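Local coordinates for protein COG0778: Nitroreductase (Streptococcus pneumoniae, PDB 2B67) that binds flavin mononucleotide and, as a member of the nitroreductase family, probably uses it to pass electrons from a reduced nicotinamide cofactor to an acceptor, at residues 48-54 with 76-82; 81-87 with 130-135. One frame throughout, in Å; residues are numbered along the deposited sequence.

Contact 1 of 2, residues 48-54 with 76-82. With ACY (acetic acid), chain F.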
loop_
_atom_site.group_PDB
_atom_site.type_symbol
_atom_site.label_atom_id
_atom_site.label_comp_id
_atom_site.label_asym_id
_atom_site.label_seq_id
_atom_site.Cartn_x
_atom_site.Cartn_y
_atom_site.Cartn_z
ATOM N N TRP A 48 -5.733 10.298 4.310
ATOM C CA TRP A 48 -6.455 9.136 4.843
ATOM C C TRP A 48 -7.284 9.463 6.060
ATOM O O TRP A 48 -6.985 10.410 6.826
ATOM C CB TRP A 48 -5.492 7.972 5.187
ATOM C CG TRP A 48 -4.190 8.328 5.855
ATOM C CD1 TRP A 48 -4.009 8.887 7.113
ATOM C CD2 TRP A 48 -2.876 8.083 5.340
ATOM N NE1 TRP A 48 -2.659 9.031 7.381
ATOM C CE2 TRP A 48 -1.944 8.552 6.308
ATOM C CE3 TRP A 48 -2.393 7.531 4.149
ATOM C CZ2 TRP A 48 -0.566 8.445 6.128
ATOM C CZ3 TRP A 48 -1.025 7.445 3.965
ATOM C CH2 TRP A 48 -0.127 7.901 4.941
ATOM N N LYS A 49 -8.332 8.675 6.232
ATOM C CA LYS A 49 -9.250 8.833 7.367
ATOM C C LYS A 49 -9.695 7.443 7.796
ATOM O O LYS A 49 -10.143 6.648 6.964
ATOM C CB LYS A 49 -10.476 9.690 7.012
ATOM C CG LYS A 49 -11.426 9.836 8.228
ATOM C CD LYS A 49 -12.867 10.261 7.874
ATOM C CE LYS A 49 -12.907 11.757 7.575
ATOM N NZ LYS A 49 -12.631 12.588 8.785
ATOM N N PHE A 50 -9.498 7.145 9.071
ATOM C CA PHE A 50 -9.806 5.825 9.652
ATOM C C PHE A 50 -11.114 5.882 10.437
ATOM O O PHE A 50 -11.245 6.606 11.457
ATOM C CB PHE A 50 -8.654 5.357 10.551
ATOM C CG PHE A 50 -7.360 5.149 9.814
ATOM C CD1 PHE A 50 -6.554 6.243 9.461
ATOM C CD2 PHE A 50 -6.961 3.854 9.446
ATOM C CE1 PHE A 50 -5.360 6.047 8.742
ATOM C CE2 PHE A 50 -5.772 3.638 8.774
ATOM C CZ PHE A 50 -4.969 4.723 8.409
ATOM N N VAL A 51 -12.102 5.145 9.962
ATOM C CA VAL A 51 -13.375 5.115 10.655
ATOM C C VAL A 51 -13.476 3.797 11.433
ATOM O O VAL A 51 -13.655 2.732 10.835
ATOM C CB VAL A 51 -14.570 5.347 9.686
ATOM C CG1 VAL A 51 -15.865 5.346 10.472
ATOM C CG2 VAL A 51 -14.413 6.705 8.945
ATOM N N VAL A 52 -13.310 3.881 12.760
ATOM C CA VAL A 52 -13.364 2.711 13.624
ATOM C C VAL A 52 -14.813 2.353 13.989
ATOM O O VAL A 52 -15.483 3.061 14.757
ATOM C CB VAL A 52 -12.480 2.905 14.875
ATOM C CG1 VAL A 52 -12.547 1.716 15.775
ATOM C CG2 VAL A 52 -11.033 3.185 14.449
ATOM N N VAL A 53 -15.288 1.256 13.439
ATOM C CA VAL A 53 -16.695 0.905 13.584
ATOM C C VAL A 53 -16.870 -0.124 14.688
ATOM O O VAL A 53 -16.383 -1.263 14.576
ATOM C CB VAL A 53 -17.288 0.415 12.257
ATOM C CG1 VAL A 53 -18.786 0.092 12.397
ATOM C CG2 VAL A 53 -17.045 1.505 11.165
ATOM N N ARG A 54 -17.571 0.303 15.742
ATOM C CA ARG A 54 -17.882 -0.534 16.896
ATOM C C ARG A 54 -19.388 -0.564 17.133
ATOM O O ARG A 54 -19.890 -1.475 17.769
ATOM C CB ARG A 54 -17.190 -0.018 18.177
ATOM C CG ARG A 54 -15.743 -0.386 18.262
ATOM C CD ARG A 54 -15.080 0.106 19.590
ATOM N NE ARG A 54 -13.627 -0.118 19.543
ATOM C CZ ARG A 54 -13.002 -1.261 19.875
ATOM N NH1 ARG A 54 -11.687 -1.312 19.762
ATOM N NH2 ARG A 54 -13.666 -2.344 20.308
ATOM N N PRO A 76 -15.238 -8.026 15.815
ATOM C CA PRO A 76 -15.578 -7.077 16.891
ATOM C C PRO A 76 -15.429 -5.626 16.389
ATOM O O PRO A 76 -16.137 -4.723 16.843
ATOM C CB PRO A 76 -14.533 -7.385 17.969
ATOM C CG PRO A 76 -13.996 -8.702 17.661
ATOM C CD PRO A 76 -14.113 -8.921 16.191
ATOM N N VAL A 77 -14.507 -5.426 15.446
ATOM C CA VAL A 77 -14.204 -4.100 14.926
ATOM C C VAL A 77 -14.010 -4.209 13.426
ATOM O O VAL A 77 -13.434 -5.183 12.954
ATOM C CB VAL A 77 -12.895 -3.514 15.559
ATOM C CG1 VAL A 77 -12.512 -2.156 14.922
ATOM C CG2 VAL A 77 -13.040 -3.384 17.038
ATOM N N THR A 78 -14.472 -3.189 12.702
ATOM C CA THR A 78 -14.139 -2.988 11.298
ATOM C C THR A 78 -13.685 -1.543 11.131
ATOM O O THR A 78 -14.291 -0.617 11.654
ATOM C CB THR A 78 -15.310 -3.267 10.335
ATOM O OG1 THR A 78 -15.677 -4.646 10.420
ATOM C CG2 THR A 78 -14.909 -2.927 8.843
ATOM N N ILE A 79 -12.583 -1.376 10.421
ATOM C CA ILE A 79 -12.015 -0.064 10.203
ATOM C C ILE A 79 -12.297 0.197 8.766
ATOM O O ILE A 79 -11.806 -0.544 7.905
ATOM C CB ILE A 79 -10.486 -0.039 10.465
ATOM C CG1 ILE A 79 -10.200 -0.276 11.946
ATOM C CG2 ILE A 79 -9.916 1.305 10.041
ATOM C CD1 ILE A 79 -8.777 -0.727 12.268
ATOM N N ALA A 80 -13.134 1.193 8.496
ATOM C CA ALA A 80 -13.321 1.659 7.140
ATOM C C ALA A 80 -12.251 2.687 6.801
ATOM O O ALA A 80 -12.205 3.742 7.412
ATOM C CB ALA A 80 -14.727 2.256 6.964
ATOM N N LEU A 81 -11.384 2.376 5.835
ATOM C CA LEU A 81 -10.325 3.291 5.416
ATOM C C LEU A 81 -10.858 4.142 4.279
ATOM O O LEU A 81 -11.241 3.611 3.224
ATOM C CB LEU A 81 -9.071 2.530 4.947
ATOM C CG LEU A 81 -7.916 3.319 4.314
ATOM C CD1 LEU A 81 -7.372 4.394 5.280
ATOM C CD2 LEU A 81 -6.788 2.370 3.969
ATOM N N PHE A 82 -10.882 5.457 4.503
ATOM C CA PHE A 82 -11.324 6.442 3.486
ATOM C C PHE A 82 -10.105 7.247 3.012
ATOM O O PHE A 82 -9.101 7.391 3.739
ATOM C CB PHE A 82 -12.335 7.458 4.079
ATOM C CG PHE A 82 -13.714 6.886 4.348
ATOM C CD1 PHE A 82 -13.930 6.038 5.432
ATOM C CD2 PHE A 82 -14.782 7.181 3.501
ATOM C CE1 PHE A 82 -15.186 5.515 5.670
ATOM C CE2 PHE A 82 -16.044 6.674 3.741
ATOM C CZ PHE A 82 -16.248 5.833 4.833
HETATM C C ACY F . -11.752 16.128 8.089
HETATM O O ACY F . -12.748 15.410 8.316
HETATM O OXT ACY F . -10.574 15.715 8.153
HETATM C CH3 ACY F . -11.997 17.561 7.712
HETATM O O HOH W 1 -18.737 -4.107 17.411
HETATM O O HOH W 2 -16.073 -3.863 19.465
#

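Contact 2 of 2, residues 81-87 with 130-135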
loop_
_atom_site.group_PDB
_atom_site.type_symbol
_atom_site.label_atom_id
_atom_site.label_comp_id
_atom_site.label_asym_id
_atom_site.label_seq_id
_atom_site.Cartn_x
_atom_site.Cartn_y
_atom_site.Cartn_z
ATOM N N LEU A 81 -11.384 2.376 5.835
ATOM C CA LEU A 81 -10.325 3.291 5.416
ATOM C C LEU A 81 -10.858 4.142 4.279
ATOM O O LEU A 81 -11.241 3.611 3.224
ATOM C CB LEU A 81 -9.071 2.530 4.947
ATOM C CG LEU A 81 -7.916 3.319 4.314
ATOM C CD1 LEU A 81 -7.372 4.394 5.280
ATOM C CD2 LEU A 81 -6.788 2.370 3.969
ATOM N N PHE A 82 -10.882 5.457 4.503
ATOM C CA PHE A 82 -11.324 6.442 3.486
ATOM C C PHE A 82 -10.105 7.247 3.012
ATOM O O PHE A 82 -9.101 7.391 3.739
ATOM C CB PHE A 82 -12.335 7.458 4.079
ATOM C CG PHE A 82 -13.714 6.886 4.348
ATOM C CD1 PHE A 82 -13.930 6.038 5.432
ATOM C CD2 PHE A 82 -14.782 7.181 3.501
ATOM C CE1 PHE A 82 -15.186 5.515 5.670
ATOM C CE2 PHE A 82 -16.044 6.674 3.741
ATOM C CZ PHE A 82 -16.248 5.833 4.833
ATOM N N THR A 83 -10.198 7.803 1.813
ATOM C CA THR A 83 -9.189 8.735 1.359
ATOM C C THR A 83 -9.882 10.046 0.990
ATOM O O THR A 83 -11.064 10.054 0.624
ATOM C CB THR A 83 -8.430 8.199 0.151
ATOM O OG1 THR A 83 -9.386 7.763 -0.818
ATOM C CG2 THR A 83 -7.558 7.000 0.545
ATOM N N ASP A 84 -9.110 11.126 1.070
ATOM C CA ASP A 84 -9.557 12.490 0.827
ATOM C C ASP A 84 -9.556 12.818 -0.640
ATOM O O ASP A 84 -8.495 13.020 -1.230
ATOM C CB ASP A 84 -8.608 13.470 1.549
ATOM C CG ASP A 84 -9.257 14.827 1.848
ATOM O OD1 ASP A 84 -10.201 15.228 1.120
ATOM O OD2 ASP A 84 -8.784 15.502 2.801
ATOM N N THR A 85 -10.741 12.923 -1.233
ATOM C CA THR A 85 -10.815 13.232 -2.637
ATOM C C THR A 85 -10.536 14.706 -2.941
ATOM O O THR A 85 -10.348 15.046 -4.101
ATOM C CB THR A 85 -12.172 12.859 -3.256
ATOM O OG1 THR A 85 -13.185 13.702 -2.681
ATOM C CG2 THR A 85 -12.493 11.341 -2.984
ATOM N N ASP A 86 -10.527 15.563 -1.911
ATOM C CA ASP A 86 -10.181 16.977 -2.077
ATOM C C ASP A 86 -8.719 17.163 -1.670
ATOM O O ASP A 86 -8.384 17.512 -0.516
ATOM C CB ASP A 86 -11.102 17.898 -1.248
ATOM C CG ASP A 86 -11.089 19.376 -1.768
ATOM O OD1 ASP A 86 -10.078 19.792 -2.385
ATOM O OD2 ASP A 86 -12.097 20.112 -1.583
ATOM N N LEU A 87 -7.853 16.908 -2.632
ATOM C CA LEU A 87 -6.436 16.877 -2.378
ATOM C C LEU A 87 -5.885 18.272 -2.056
ATOM O O LEU A 87 -4.929 18.397 -1.280
ATOM C CB LEU A 87 -5.733 16.230 -3.566
ATOM C CG LEU A 87 -5.779 14.692 -3.707
ATOM C CD1 LEU A 87 -5.038 14.309 -4.979
ATOM C CD2 LEU A 87 -5.114 13.996 -2.491
ATOM N N TYR A 130 -3.810 7.915 -7.290
ATOM C CA TYR A 130 -3.022 8.516 -6.193
ATOM C C TYR A 130 -3.648 8.119 -4.846
ATOM O O TYR A 130 -2.975 7.630 -3.940
ATOM C CB TYR A 130 -3.011 10.028 -6.390
ATOM C CG TYR A 130 -2.215 10.864 -5.441
ATOM C CD1 TYR A 130 -0.952 11.353 -5.801
ATOM C CD2 TYR A 130 -2.742 11.231 -4.209
ATOM C CE1 TYR A 130 -0.215 12.196 -4.922
ATOM C CE2 TYR A 130 -2.015 12.044 -3.312
ATOM C CZ TYR A 130 -0.776 12.557 -3.683
ATOM O OH TYR A 130 -0.077 13.370 -2.761
ATOM N N LEU A 131 -4.954 8.282 -4.746
ATOM C CA LEU A 131 -5.655 7.951 -3.506
ATOM C C LEU A 131 -5.573 6.437 -3.235
ATOM O O LEU A 131 -5.329 5.996 -2.108
ATOM C CB LEU A 131 -7.098 8.419 -3.603
ATOM C CG LEU A 131 -7.362 9.942 -3.695
ATOM C CD1 LEU A 131 -8.878 10.179 -3.774
ATOM C CD2 LEU A 131 -6.790 10.748 -2.539
ATOM N N ALA A 132 -5.760 5.636 -4.290
ATOM C CA ALA A 132 -5.762 4.190 -4.132
ATOM C C ALA A 132 -4.369 3.702 -3.685
ATOM O O ALA A 132 -4.241 2.827 -2.805
ATOM C CB ALA A 132 -6.219 3.485 -5.428
ATOM N N LEU A 133 -3.329 4.272 -4.288
ATOM C CA LEU A 133 -1.982 3.891 -3.938
ATOM C C LEU A 133 -1.665 4.219 -2.494
ATOM O O LEU A 133 -1.167 3.363 -1.755
ATOM C CB LEU A 133 -0.934 4.492 -4.890
ATOM C CG LEU A 133 0.415 3.797 -4.589
ATOM C CD1 LEU A 133 1.080 3.271 -5.850
ATOM C CD2 LEU A 133 1.285 4.745 -3.809
ATOM N N ASN A 134 -1.929 5.459 -2.092
ATOM C CA ASN A 134 -1.650 5.891 -0.718
ATOM C C ASN A 134 -2.476 5.087 0.310
ATOM O O ASN A 134 -2.032 4.848 1.413
ATOM C CB ASN A 134 -1.871 7.417 -0.578
ATOM C CG ASN A 134 -0.762 8.235 -1.281
ATOM O OD1 ASN A 134 0.372 8.274 -0.804
ATOM N ND2 ASN A 134 -1.071 8.815 -2.457
ATOM N N ALA A 135 -3.687 4.681 -0.054
ATOM C CA ALA A 135 -4.490 3.792 0.804
ATOM C C ALA A 135 -3.804 2.426 0.975
ATOM O O ALA A 135 -3.806 1.886 2.077
ATOM C CB ALA A 135 -5.905 3.603 0.239
#

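Contact 1 of 2, residues 48-54 with 76-82
Regular antiparallel pairing joins strand 48-53 to strand 77-82, neighbours in the central antiparallel sheet of the nitroreductase alpha-beta sandwich; the short axes approach to 4.6 Å, with 158° between N-to-C directions. The first strand opens with Trp-48, whose CA makes a CA-H...O contact of 3.4 Å with Phe-82 O, while its CB packs 4.0 Å from Leu-81 CD1. Lys-49 forms the first hydrogen-bonded pair, Lys-49 N to Phe-82 O at 2.9 Å and Phe-82 N to Lys-49 O at 2.8 Å; its NZ donates to O of an acetic acid at 2.9 Å. Phe-50, in a non-hydrogen-bonded pair, offers a ring face to Leu-81, a CH-pi contact with CD1 4.0 Å from the Phe-50 ring centroid. Val-51 resumes the bonding with Ala-80 (Val-51 N to Ala-80 O 2.9 Å) and sets CG2 3.6 Å from CE1 of Phe-82. Val-52 points to the same side of the sheet as Phe-50, its CG1 4.0 Å from Val-77 CG1. Val-53 N bonds Thr-78 O at 2.8 Å, but Thr-78 N to Val-53 O stretches to 3.3 Å. A water links Arg-54 O to Pro-76 O, while Arg-54 NH2 donates to Val-24 O. Helices 26-36 and 124-148 pack on the Phe-50 side; strand 174-183 flanks 77-84, and a strand of the second subunit pairs parallel with 48-53, carrying the sheet across the interface.

Contact 2 of 2, residues 81-87 with 130-135
No hydrogen bond crosses between these segments, although oxygens lie against the helix: Asp-84 O sits just 3.1 Å from a methyl carbon, CD2 of Leu-131, and Thr-83 OG1 3.7 Å from Leu-131 CB. The packing is mostly apolar. The polar ends have partners elsewhere: Thr-83 OG1 with Glu-177, Thr-85 OG1 with Arg-173 O, and Asp-84 OD2 in salt bridges with Arg-173 and Arg-90. Leu-131 is the centre of the contact, its CD1 3.8 Å from Thr-85 CA and 3.9 Å from Thr-85 CG2, its CD2 3.7 Å from Leu-87 CD2. One helical turn on, Ala-135 is small enough for Thr-83 CG2 to approach its CB to 3.8 Å and for Leu-81 CD2 to approach it to 4.0 Å. This is helix-on-sheet packing within the alpha-beta sandwich of the nitroreductase fold: helix 124-148 crosses a face of the sheet, and the axis of its segment 130-135 passes 8.6 Å from that of strand 81-84, with 138° between their N-to-C directions. Where the strand ends, the chain bends round the Leu-131 side chain. Asp-86 N donates to Asp-84 OD1 at 3.1 Å, closing an Asx turn, and Asp-86 N-caps helix 87-98 by accepting from Lys-89 N. Leu-87 CD2 then packs 3.8 Å from CE2 of Tyr-130, whose hydroxyl is hydrogen-bonded to His-43 and Ser-45; Leu-133, out of reach of residues 81-87, touches FMN.

How the contacts relate
Strand 77-84 serves both contacts, which share Leu-81 and Phe-82 and have centres about 14 Å apart. Contact 1 uses the strand's edge-to-edge hydrogen bonding, contact 2 the face carrying Leu-81 and Thr-83. Leu-81 takes part in both, meeting Phe-50 in the one and Ala-135 in the other, whereas Phe-82 points to the other face. The two also touch directly, Trp-48 CZ3 lying 3.8 Å from Asn-134 O. Both adjoin the flavin region: the side chains of Trp-48 and Tyr-130 lie about 8 and 6 Å, respectively, from a bound FMN, and Leu-133 lines an FMN pocket. Both also reach the second subunit, so sheet, helix and cofactor site meet near the dimer interface.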